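Local coordinates for B12-binding domain-containing protein (Kitasatospora setae, PDB 6WTE), which is a cobalamin-dependent radical SAM methyltransferase (TsrM) that binds cobalamin and a [4Fe-4S] cluster and works by non-radical catalysis, at residues V252-E257 with V289-A294; F314-A319 with R368-L373; A402-F407 with A546-W551. All coordinates share one frame; numbering follows the deposited sequence.

The three contacts follow one another along the chain. None nests in another and none crosses. Interaction 1 closes first and joins helix 249-261 to helix 278-294, across the 31-residue connection that includes strand 266-269. Interaction 2 then brings the start of helix 316-325 to the end of helix 357-369. Interaction 3 spans the longest gap, from strand 404-412 to the loop 546-551 near the C terminus. Interactions 1 and 2 do not touch; their centres lie about 20 Å apart. Interactions 2 and 3 meet at Leu373, which packs on Thr403, Trp548 and Ser549. Together they tie outer helices of the radical SAM core to each other and the C-terminal region to its strands.

Interaction 1: residues V252-E257 with V289-A294; sequences VVDEME and VRRRHA
A salt-bridge network between two helices of the radical SAM core joins Arg291 to Asp254 and Glu257. Helix 249-261 carries the acids and helix 278-294 the arginine. The short segments are inclined at 51°, with axes 11.8 Å apart at closest approach, so one long side chain spans most of the gap. Arg291 runs extended from CG to NE. Its NH1 donates to Asp254 OD1 at 2.8 Å, and its NH2 donates to the same Asp254 OD1 at 3.0 Å. This is an end-on grip of two nitrogens on one oxygen. NH1 meets OD1 nearly along the C-O axis, while NH2 comes from above the carboxylate plane. A further bond runs from Arg291 NH1 to Glu257 OE1 at 2.9 Å, again from above the carboxylate plane. The Glu257 carboxylate stands almost perpendicular to the guanidinium, at 88°. Val253 CG1 lies over one face of the guanidinium, toward its rim, 3.5 Å from Arg291 NE. Glu287 forms a salt bridge with Arg291 NE, and Asn298 bonds to Glu257 OE1. A leucine in place of Arg291 would probably leave Asp254 and Glu257 without their shared cation and weaken the tie between the helices. Three carboxylates thus gather round one guanidinium, which is likely to offset the repulsion among them and favour their ionised forms.

Interaction 2: residues F314-A319 with R368-L373; sequences FDEEFA and RERGIL
Arg370 lies against Ala319 in van der Waals contact, joining the end of helix 357-369 to the start of helix 316-325. Both belong to the radical SAM core, away from the cobalamin and cluster sites. Ala319 CB sits over one face of the guanidinium, 3.7 Å from Arg370 NE. The backbone takes part as well, with Ala319 O 3.5 Å from Arg370 CD. Ile372 CD1 lies 4.4 Å from Ala319 O. Arg370 is extended from CG to NE, with CG anti to the carbonyl carbon (chi1 -68°), and this carries its head across to helix 316-325. The polar contacts gather at that head. Arg370 NH1 donates to Glu369 OE1 at 3.0 Å, close to the guanidinium plane and on the anti lone pair of the oxygen. Glu316 approaches Arg370 NH2 with its methylene CG at 3.5 Å. The salt bridge from Glu316 OE2 to Arg370 NH2 is long, at 4.0 Å. Their planes are 87° apart. Asp320 forms a salt bridge with Arg370 NE, so Glu369, Asp320 and, at longer range, Glu316 share its charge. Capping fixes the helix ends. Asp315 is the N-cap of helix 316-325, and its OD1 accepts from Phe318 N. Gly371, with positive phi, is the C-prime residue of a Schellman motif ending helix 357-369. Beyond it the chain enters strand 373-380. Ala319 also packs on Leu366 of helix 357-369, while Ile372 turns to Cys327 and Val330 of strand 327-335.

Interaction 3: residues A402-F407 with A546-W551; sequences ATVTGF and AFWSHW. With EDO (1,2-ethanediol), chain K.
Van der Waals contact between Val404 and two tryptophans joins a strand of the radical SAM core to a short 3-10 turn in the C-terminal region. Strand 404-412 is parallel to strand 373-380 in the curled sheet, consistent with the partial TIM-barrel of this superfamily. Val404 does most of the apolar work through one methyl. Its CG2 lies 4.0 Å from Trp548 CE3 and equally 4.0 Å from Trp551 CB. The same methyl meets the backbone at Trp548 O, 3.3 Å away. That methyl is anti to the carbonyl carbon, because CG1 takes the place anti to the backbone N (chi1 177°). Trp548 CG sits between its backbone N and carbonyl carbon (chi1 62°); with chi2 -97° this brings CE3 and CZ3 to the strand. Thr403 CB then comes to the ring edge, near its plane, 4.3 Å from Trp548 CZ3. Met515 of strand 514-515 touches the side chains of Val404, Trp548 and Trp551.

Among the polar contacts, Trp551 NE1 bonds to Val514 O. Within the turn, Ala546 O accepts from both Ser549 N and Ser549 OG. The Trp548 side chain is about 7 Å from the bound cobalamin, near the cofactor but not touching it. Thr403 OG1 accepts from Thr374 N. It also makes a short hydrogen bond, 2.5 Å from Thr403 OG1 to O1 of a 1,2-ethanediol probably from the crystallisation liquor, in which either oxygen could be the donor.

Interaction 1: residues V252-E257 with V289-A294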
loop_
_atom_site.group_PDB
_atom_site.type_symbol
_atom_site.label_atom_id
_atom_site.label_comp_id
_atom_site.label_asym_id
_atom_site.label_seq_id
_atom_site.Cartn_x
_atom_site.Cartn_y
_atom_site.Cartn_z
ATOM N N VAL A 252 14.066 -0.119 -15.424
ATOM C CA VAL A 252 12.613 0.003 -15.305
ATOM C C VAL A 252 11.943 -0.299 -16.640
ATOM O O VAL A 252 10.995 -1.088 -16.714
ATOM C CB VAL A 252 12.223 1.403 -14.797
ATOM C CG1 VAL A 252 10.724 1.492 -14.625
ATOM C CG2 VAL A 252 12.913 1.706 -13.481
ATOM N N VAL A 253 12.416 0.335 -17.717
ATOM C CA VAL A 253 11.752 0.143 -19.001
ATOM C C VAL A 253 11.965 -1.280 -19.516
ATOM O O VAL A 253 11.065 -1.860 -20.133
ATOM C CB VAL A 253 12.207 1.203 -20.022
ATOM C CG1 VAL A 253 11.414 1.055 -21.308
ATOM C CG2 VAL A 253 12.017 2.612 -19.443
ATOM N N ASP A 254 13.147 -1.867 -19.275
ATOM C CA ASP A 254 13.355 -3.282 -19.600
ATOM C C ASP A 254 12.295 -4.160 -18.940
ATOM O O ASP A 254 11.746 -5.076 -19.570
ATOM C CB ASP A 254 14.741 -3.754 -19.140
ATOM C CG ASP A 254 15.856 -3.400 -20.109
ATOM O OD1 ASP A 254 15.595 -2.794 -21.171
ATOM O OD2 ASP A 254 17.014 -3.760 -19.800
ATOM N N GLU A 255 12.013 -3.901 -17.662
ATOM C CA GLU A 255 11.015 -4.681 -16.937
ATOM C C GLU A 255 9.618 -4.482 -17.511
ATOM O O GLU A 255 8.867 -5.452 -17.682
ATOM C CB GLU A 255 11.041 -4.298 -15.461
ATOM C CG GLU A 255 10.091 -5.093 -14.592
ATOM C CD GLU A 255 10.318 -4.813 -13.119
ATOM O OE1 GLU A 255 11.413 -4.317 -12.784
ATOM O OE2 GLU A 255 9.412 -5.084 -12.308
ATOM N N MET A 256 9.245 -3.228 -17.793
ATOM C CA MET A 256 7.953 -2.961 -18.416
ATOM C C MET A 256 7.850 -3.644 -19.768
ATOM O O MET A 256 6.792 -4.172 -20.124
ATOM C CB MET A 256 7.741 -1.456 -18.573
ATOM C CG MET A 256 7.731 -0.716 -17.257
ATOM S SD MET A 256 7.627 1.066 -17.477
ATOM C CE MET A 256 5.920 1.238 -18.000
ATOM N N GLU A 257 8.942 -3.638 -20.535
ATOM C CA GLU A 257 8.936 -4.296 -21.834
ATOM C C GLU A 257 8.747 -5.797 -21.675
ATOM O O GLU A 257 8.015 -6.421 -22.451
ATOM C CB GLU A 257 10.235 -3.986 -22.582
ATOM C CG GLU A 257 10.216 -4.351 -24.055
ATOM C CD GLU A 257 11.485 -3.932 -24.766
ATOM O OE1 GLU A 257 11.915 -2.770 -24.591
ATOM O OE2 GLU A 257 12.050 -4.762 -25.505
ATOM N N VAL A 289 8.726 6.346 -24.641
ATOM C CA VAL A 289 8.334 6.875 -25.944
ATOM C C VAL A 289 9.402 6.573 -26.983
ATOM O O VAL A 289 9.095 6.194 -28.120
ATOM C CB VAL A 289 8.058 8.385 -25.838
ATOM C CG1 VAL A 289 7.895 9.000 -27.224
ATOM C CG2 VAL A 289 6.827 8.628 -24.990
ATOM N N ARG A 290 10.673 6.720 -26.603
ATOM C CA ARG A 290 11.755 6.490 -27.554
ATOM C C ARG A 290 11.772 5.045 -28.031
ATOM O O ARG A 290 11.942 4.785 -29.226
ATOM C CB ARG A 290 13.101 6.851 -26.926
ATOM C CG ARG A 290 14.274 6.722 -27.889
ATOM C CD ARG A 290 15.613 6.652 -27.163
ATOM N NE ARG A 290 15.780 5.402 -26.421
ATOM C CZ ARG A 290 16.123 4.243 -26.979
ATOM N NH1 ARG A 290 16.331 4.172 -28.287
ATOM N NH2 ARG A 290 16.256 3.154 -26.233
ATOM N N ARG A 291 11.569 4.090 -27.119
ATOM C CA ARG A 291 11.554 2.688 -27.529
ATOM C C ARG A 291 10.344 2.377 -28.396
ATOM O O ARG A 291 10.453 1.636 -29.382
ATOM C CB ARG A 291 11.567 1.778 -26.306
ATOM C CG ARG A 291 12.853 1.829 -25.516
ATOM C CD ARG A 291 12.966 0.617 -24.632
ATOM N NE ARG A 291 14.012 0.780 -23.635
ATOM C CZ ARG A 291 14.382 -0.169 -22.785
ATOM N NH1 ARG A 291 13.790 -1.357 -22.817
ATOM N NH2 ARG A 291 15.337 0.075 -21.899
ATOM N N ARG A 292 9.180 2.930 -28.040
ATOM C CA ARG A 292 7.978 2.714 -28.840
ATOM C C ARG A 292 8.188 3.195 -30.267
ATOM O O ARG A 292 7.849 2.498 -31.233
ATOM C CB ARG A 292 6.793 3.436 -28.196
ATOM C CG ARG A 292 6.216 2.715 -26.986
ATOM C CD ARG A 292 5.249 3.605 -26.212
ATOM N NE ARG A 292 4.203 4.173 -27.061
ATOM C CZ ARG A 292 2.903 3.927 -26.918
ATOM N NH1 ARG A 292 2.024 4.493 -27.734
ATOM N NH2 ARG A 292 2.477 3.113 -25.969
ATOM N N HIS A 293 8.766 4.384 -30.419
ATOM C CA HIS A 293 8.957 4.943 -31.750
ATOM C C HIS A 293 10.049 4.212 -32.519
ATOM O O HIS A 293 9.948 4.073 -33.741
ATOM C CB HIS A 293 9.275 6.432 -31.633
ATOM C CG HIS A 293 8.100 7.260 -31.211
ATOM N ND1 HIS A 293 7.962 8.588 -31.553
ATOM C CD2 HIS A 293 7.013 6.949 -30.465
ATOM C CE1 HIS A 293 6.838 9.058 -31.041
ATOM N NE2 HIS A 293 6.244 8.085 -30.377
ATOM N N ALA A 294 11.082 3.724 -31.826
ATOM C CA ALA A 294 12.219 3.101 -32.498
ATOM C C ALA A 294 11.865 1.764 -33.137
ATOM O O ALA A 294 12.526 1.346 -34.095
ATOM C CB ALA A 294 13.370 2.912 -31.510
#

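Interaction 2: residues F314-A319 with R368-L373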
loop_
_atom_site.group_PDB
_atom_site.type_symbol
_atom_site.label_atom_id
_atom_site.label_comp_id
_atom_site.label_asym_id
_atom_site.label_seq_id
_atom_site.Cartn_x
_atom_site.Cartn_y
_atom_site.Cartn_z
ATOM N N PHE A 314 2.242 18.775 -12.095
ATOM C CA PHE A 314 1.569 18.085 -13.198
ATOM C C PHE A 314 1.353 19.141 -14.281
ATOM O O PHE A 314 0.317 19.808 -14.303
ATOM C CB PHE A 314 0.250 17.456 -12.759
ATOM C CG PHE A 314 -0.287 16.418 -13.720
ATOM C CD1 PHE A 314 -0.866 16.791 -14.928
ATOM C CD2 PHE A 314 -0.229 15.069 -13.404
ATOM C CE1 PHE A 314 -1.362 15.839 -15.803
ATOM C CE2 PHE A 314 -0.721 14.112 -14.270
ATOM C CZ PHE A 314 -1.283 14.489 -15.475
ATOM N N ASP A 315 2.344 19.297 -15.161
ATOM C CA ASP A 315 2.298 20.371 -16.144
ATOM C C ASP A 315 2.039 19.816 -17.542
ATOM O O ASP A 315 1.870 18.607 -17.747
ATOM C CB ASP A 315 3.577 21.223 -16.093
ATOM C CG ASP A 315 4.849 20.440 -16.397
ATOM O OD1 ASP A 315 4.789 19.334 -16.968
ATOM O OD2 ASP A 315 5.938 20.950 -16.054
ATOM N N GLU A 316 1.997 20.730 -18.514
ATOM C CA GLU A 316 1.641 20.350 -19.876
ATOM C C GLU A 316 2.643 19.359 -20.456
ATOM O O GLU A 316 2.255 18.382 -21.111
ATOM C CB GLU A 316 1.538 21.597 -20.752
ATOM C CG GLU A 316 1.068 21.322 -22.168
ATOM C CD GLU A 316 0.885 22.598 -22.965
ATOM O OE1 GLU A 316 1.173 23.685 -22.417
ATOM O OE2 GLU A 316 0.447 22.514 -24.134
ATOM N N GLU A 317 3.939 19.593 -20.229
ATOM C CA GLU A 317 4.949 18.666 -20.730
ATOM C C GLU A 317 4.758 17.276 -20.140
ATOM O O GLU A 317 4.901 16.268 -20.842
ATOM C CB GLU A 317 6.353 19.182 -20.420
ATOM C CG GLU A 317 7.458 18.255 -20.929
ATOM C CD GLU A 317 8.833 18.614 -20.406
ATOM O OE1 GLU A 317 8.946 19.043 -19.236
ATOM O OE2 GLU A 317 9.807 18.468 -21.175
ATOM N N PHE A 318 4.448 17.202 -18.844
ATOM C CA PHE A 318 4.207 15.906 -18.222
ATOM C C PHE A 318 3.016 15.211 -18.862
ATOM O O PHE A 318 3.074 14.014 -19.165
ATOM C CB PHE A 318 3.988 16.082 -16.717
ATOM C CG PHE A 318 3.982 14.786 -15.939
ATOM C CD1 PHE A 318 5.045 13.905 -16.028
ATOM C CD2 PHE A 318 2.923 14.467 -15.098
ATOM C CE1 PHE A 318 5.047 12.715 -15.304
ATOM C CE2 PHE A 318 2.926 13.286 -14.363
ATOM C CZ PHE A 318 3.989 12.407 -14.474
ATOM N N ALA A 319 1.935 15.958 -19.112
ATOM C CA ALA A 319 0.745 15.354 -19.694
ATOM C C ALA A 319 1.002 14.891 -21.123
ATOM O O ALA A 319 0.525 13.823 -21.523
ATOM C CB ALA A 319 -0.426 16.335 -19.643
ATOM N N ARG A 368 -8.059 15.441 -19.638
ATOM C CA ARG A 368 -9.232 15.472 -20.509
ATOM C C ARG A 368 -8.845 15.827 -21.937
ATOM O O ARG A 368 -9.293 15.184 -22.893
ATOM C CB ARG A 368 -10.264 16.467 -19.976
ATOM C CG ARG A 368 -11.507 16.567 -20.854
ATOM C CD ARG A 368 -12.453 17.672 -20.409
ATOM N NE ARG A 368 -11.937 19.007 -20.702
ATOM C CZ ARG A 368 -11.723 19.945 -19.786
ATOM N NH1 ARG A 368 -11.252 21.130 -20.149
ATOM N NH2 ARG A 368 -11.987 19.703 -18.509
ATOM N N GLU A 369 -8.007 16.854 -22.101
ATOM C CA GLU A 369 -7.554 17.261 -23.427
ATOM C C GLU A 369 -6.851 16.137 -24.178
ATOM O O GLU A 369 -6.819 16.156 -25.413
ATOM C CB GLU A 369 -6.611 18.454 -23.309
ATOM C CG GLU A 369 -7.267 19.720 -22.785
ATOM C CD GLU A 369 -6.258 20.815 -22.534
ATOM O OE1 GLU A 369 -5.045 20.506 -22.501
ATOM O OE2 GLU A 369 -6.672 21.981 -22.370
ATOM N N ARG A 370 -6.286 15.162 -23.469
ATOM C CA ARG A 370 -5.515 14.099 -24.095
ATOM C C ARG A 370 -6.194 12.741 -24.010
ATOM O O ARG A 370 -5.564 11.729 -24.322
ATOM C CB ARG A 370 -4.120 14.026 -23.472
ATOM C CG ARG A 370 -3.264 15.236 -23.806
ATOM C CD ARG A 370 -2.209 15.545 -22.747
ATOM N NE ARG A 370 -1.500 16.768 -23.114
ATOM C CZ ARG A 370 -2.010 17.988 -22.971
ATOM N NH1 ARG A 370 -3.220 18.139 -22.450
ATOM N NH2 ARG A 370 -1.318 19.054 -23.353
ATOM N N GLY A 371 -7.463 12.691 -23.618
ATOM C CA GLY A 371 -8.148 11.414 -23.569
ATOM C C GLY A 371 -7.640 10.492 -22.487
ATOM O O GLY A 371 -7.732 9.269 -22.625
ATOM N N ILE A 372 -7.089 11.053 -21.417
ATOM C CA ILE A 372 -6.612 10.289 -20.270
ATOM C C ILE A 372 -7.674 10.360 -19.188
ATOM O O ILE A 372 -8.108 11.456 -18.805
ATOM C CB ILE A 372 -5.270 10.838 -19.767
ATOM C CG1 ILE A 372 -4.192 10.630 -20.826
ATOM C CG2 ILE A 372 -4.871 10.201 -18.425
ATOM C CD1 ILE A 372 -2.914 11.363 -20.498
ATOM N N LEU A 373 -8.092 9.198 -18.695
ATOM C CA LEU A 373 -9.103 9.122 -17.655
ATOM C C LEU A 373 -8.523 9.597 -16.323
ATOM O O LEU A 373 -7.307 9.576 -16.095
ATOM C CB LEU A 373 -9.628 7.688 -17.523
ATOM C CG LEU A 373 -10.043 7.000 -18.833
ATOM C CD1 LEU A 373 -10.370 5.537 -18.603
ATOM C CD2 LEU A 373 -11.227 7.706 -19.442
#

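Interaction 3: residues A402-F407 with A546-W551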
loop_
_atom_site.group_PDB
_atom_site.type_symbol
_atom_site.label_atom_id
_atom_site.label_comp_id
_atom_site.label_asym_id
_atom_site.label_seq_id
_atom_site.Cartn_x
_atom_site.Cartn_y
_atom_site.Cartn_z
ATOM N N ALA A 402 -14.337 14.690 -13.162
ATOM C CA ALA A 402 -13.382 13.598 -13.269
ATOM C C ALA A 402 -14.106 12.325 -13.676
ATOM O O ALA A 402 -15.304 12.162 -13.427
ATOM C CB ALA A 402 -12.656 13.385 -11.944
ATOM N N THR A 403 -13.374 11.413 -14.317
ATOM C CA THR A 403 -14.001 10.162 -14.732
ATOM C C THR A 403 -14.654 9.484 -13.541
ATOM O O THR A 403 -15.817 9.071 -13.598
ATOM C CB THR A 403 -12.985 9.217 -15.377
ATOM O OG1 THR A 403 -12.214 9.922 -16.356
ATOM C CG2 THR A 403 -13.704 8.040 -16.031
ATOM N N VAL A 404 -13.911 9.374 -12.447
ATOM C CA VAL A 404 -14.419 8.850 -11.191
ATOM C C VAL A 404 -13.964 9.786 -10.085
ATOM O O VAL A 404 -12.837 10.296 -10.114
ATOM C CB VAL A 404 -13.931 7.407 -10.931
ATOM C CG1 VAL A 404 -14.408 6.908 -9.573
ATOM C CG2 VAL A 404 -14.421 6.466 -12.039
ATOM N N THR A 405 -14.843 10.025 -9.118
ATOM C CA THR A 405 -14.499 10.761 -7.908
ATOM C C THR A 405 -14.731 9.834 -6.724
ATOM O O THR A 405 -15.852 9.364 -6.514
ATOM C CB THR A 405 -15.336 12.035 -7.791
ATOM O OG1 THR A 405 -15.310 12.704 -9.053
ATOM C CG2 THR A 405 -14.758 12.965 -6.731
ATOM N N GLY A 406 -13.680 9.580 -5.956
ATOM C CA GLY A 406 -13.731 8.644 -4.842
ATOM C C GLY A 406 -13.663 9.393 -3.525
ATOM O O GLY A 406 -12.849 10.307 -3.364
ATOM N N PHE A 407 -14.522 8.999 -2.589
ATOM C CA PHE A 407 -14.581 9.613 -1.270
ATOM C C PHE A 407 -14.295 8.571 -0.198
ATOM O O PHE A 407 -14.825 7.457 -0.242
ATOM C CB PHE A 407 -15.950 10.245 -1.018
ATOM C CG PHE A 407 -16.337 11.278 -2.031
ATOM C CD1 PHE A 407 -15.879 12.582 -1.919
ATOM C CD2 PHE A 407 -17.145 10.945 -3.108
ATOM C CE1 PHE A 407 -16.228 13.539 -2.851
ATOM C CE2 PHE A 407 -17.499 11.897 -4.043
ATOM C CZ PHE A 407 -17.042 13.198 -3.915
ATOM N N ALA A 546 -7.519 -0.506 -15.223
ATOM C CA ALA A 546 -7.906 -0.325 -13.832
ATOM C C ALA A 546 -9.412 -0.491 -13.677
ATOM O O ALA A 546 -10.193 -0.121 -14.554
ATOM C CB ALA A 546 -7.466 1.055 -13.327
ATOM N N PHE A 547 -9.805 -1.070 -12.546
ATOM C CA PHE A 547 -11.221 -1.296 -12.282
ATOM C C PHE A 547 -12.026 -0.011 -12.413
ATOM O O PHE A 547 -13.110 -0.016 -13.010
ATOM C CB PHE A 547 -11.409 -1.904 -10.892
ATOM C CG PHE A 547 -11.001 -3.347 -10.798
ATOM C CD1 PHE A 547 -10.825 -4.112 -11.945
ATOM C CD2 PHE A 547 -10.797 -3.940 -9.565
ATOM C CE1 PHE A 547 -10.449 -5.440 -11.857
ATOM C CE2 PHE A 547 -10.423 -5.267 -9.471
ATOM C CZ PHE A 547 -10.247 -6.018 -10.617
ATOM N N TRP A 548 -11.504 1.103 -11.899
ATOM C CA TRP A 548 -12.273 2.341 -11.918
ATOM C C TRP A 548 -12.481 2.892 -13.323
ATOM O O TRP A 548 -13.400 3.695 -13.525
ATOM C CB TRP A 548 -11.615 3.387 -11.015
ATOM C CG TRP A 548 -10.222 3.825 -11.395
ATOM C CD1 TRP A 548 -9.046 3.351 -10.890
ATOM C CD2 TRP A 548 -9.872 4.864 -12.316
ATOM N NE1 TRP A 548 -7.983 4.016 -11.452
ATOM C CE2 TRP A 548 -8.464 4.953 -12.330
ATOM C CE3 TRP A 548 -10.613 5.732 -13.131
ATOM C CZ2 TRP A 548 -7.783 5.864 -13.131
ATOM C CZ3 TRP A 548 -9.935 6.634 -13.929
ATOM C CH2 TRP A 548 -8.536 6.696 -13.923
ATOM N N SER A 549 -11.683 2.460 -14.305
ATOM C CA SER A 549 -11.897 2.919 -15.675
ATOM C C SER A 549 -13.184 2.380 -16.283
ATOM O O SER A 549 -13.600 2.861 -17.342
ATOM C CB SER A 549 -10.710 2.527 -16.562
ATOM O OG SER A 549 -10.725 1.144 -16.887
ATOM N N HIS A 550 -13.812 1.389 -15.652
ATOM C CA HIS A 550 -15.074 0.830 -16.119
ATOM C C HIS A 550 -16.214 1.084 -15.142
ATOM O O HIS A 550 -17.296 0.508 -15.300
ATOM C CB HIS A 550 -14.907 -0.670 -16.377
ATOM C CG HIS A 550 -13.817 -0.983 -17.352
ATOM N ND1 HIS A 550 -13.818 -0.500 -18.642
ATOM C CD2 HIS A 550 -12.680 -1.706 -17.219
ATOM C CE1 HIS A 550 -12.732 -0.919 -19.267
ATOM N NE2 HIS A 550 -12.024 -1.654 -18.426
ATOM N N TRP A 551 -15.999 1.943 -14.146
ATOM C CA TRP A 551 -17.023 2.199 -13.138
ATOM C C TRP A 551 -18.241 2.898 -13.737
ATOM O O TRP A 551 -19.384 2.498 -13.486
ATOM C CB TRP A 551 -16.412 3.023 -12.001
ATOM C CG TRP A 551 -17.292 3.199 -10.798
ATOM C CD1 TRP A 551 -17.878 4.356 -10.378
ATOM C CD2 TRP A 551 -17.674 2.189 -9.855
ATOM N NE1 TRP A 551 -18.604 4.130 -9.228
ATOM C CE2 TRP A 551 -18.494 2.808 -8.888
ATOM C CE3 TRP A 551 -17.401 0.821 -9.732
ATOM C CZ2 TRP A 551 -19.051 2.106 -7.820
ATOM C CZ3 TRP A 551 -17.952 0.125 -8.665
ATOM C CH2 TRP A 551 -18.771 0.770 -7.728
HETATM C C1 EDO K . -14.233 10.573 -18.694
HETATM O O1 EDO K . -13.513 11.478 -17.852
HETATM C C2 EDO K . -13.621 10.633 -20.085
HETATM O O2 EDO K . -14.245 9.641 -20.905
#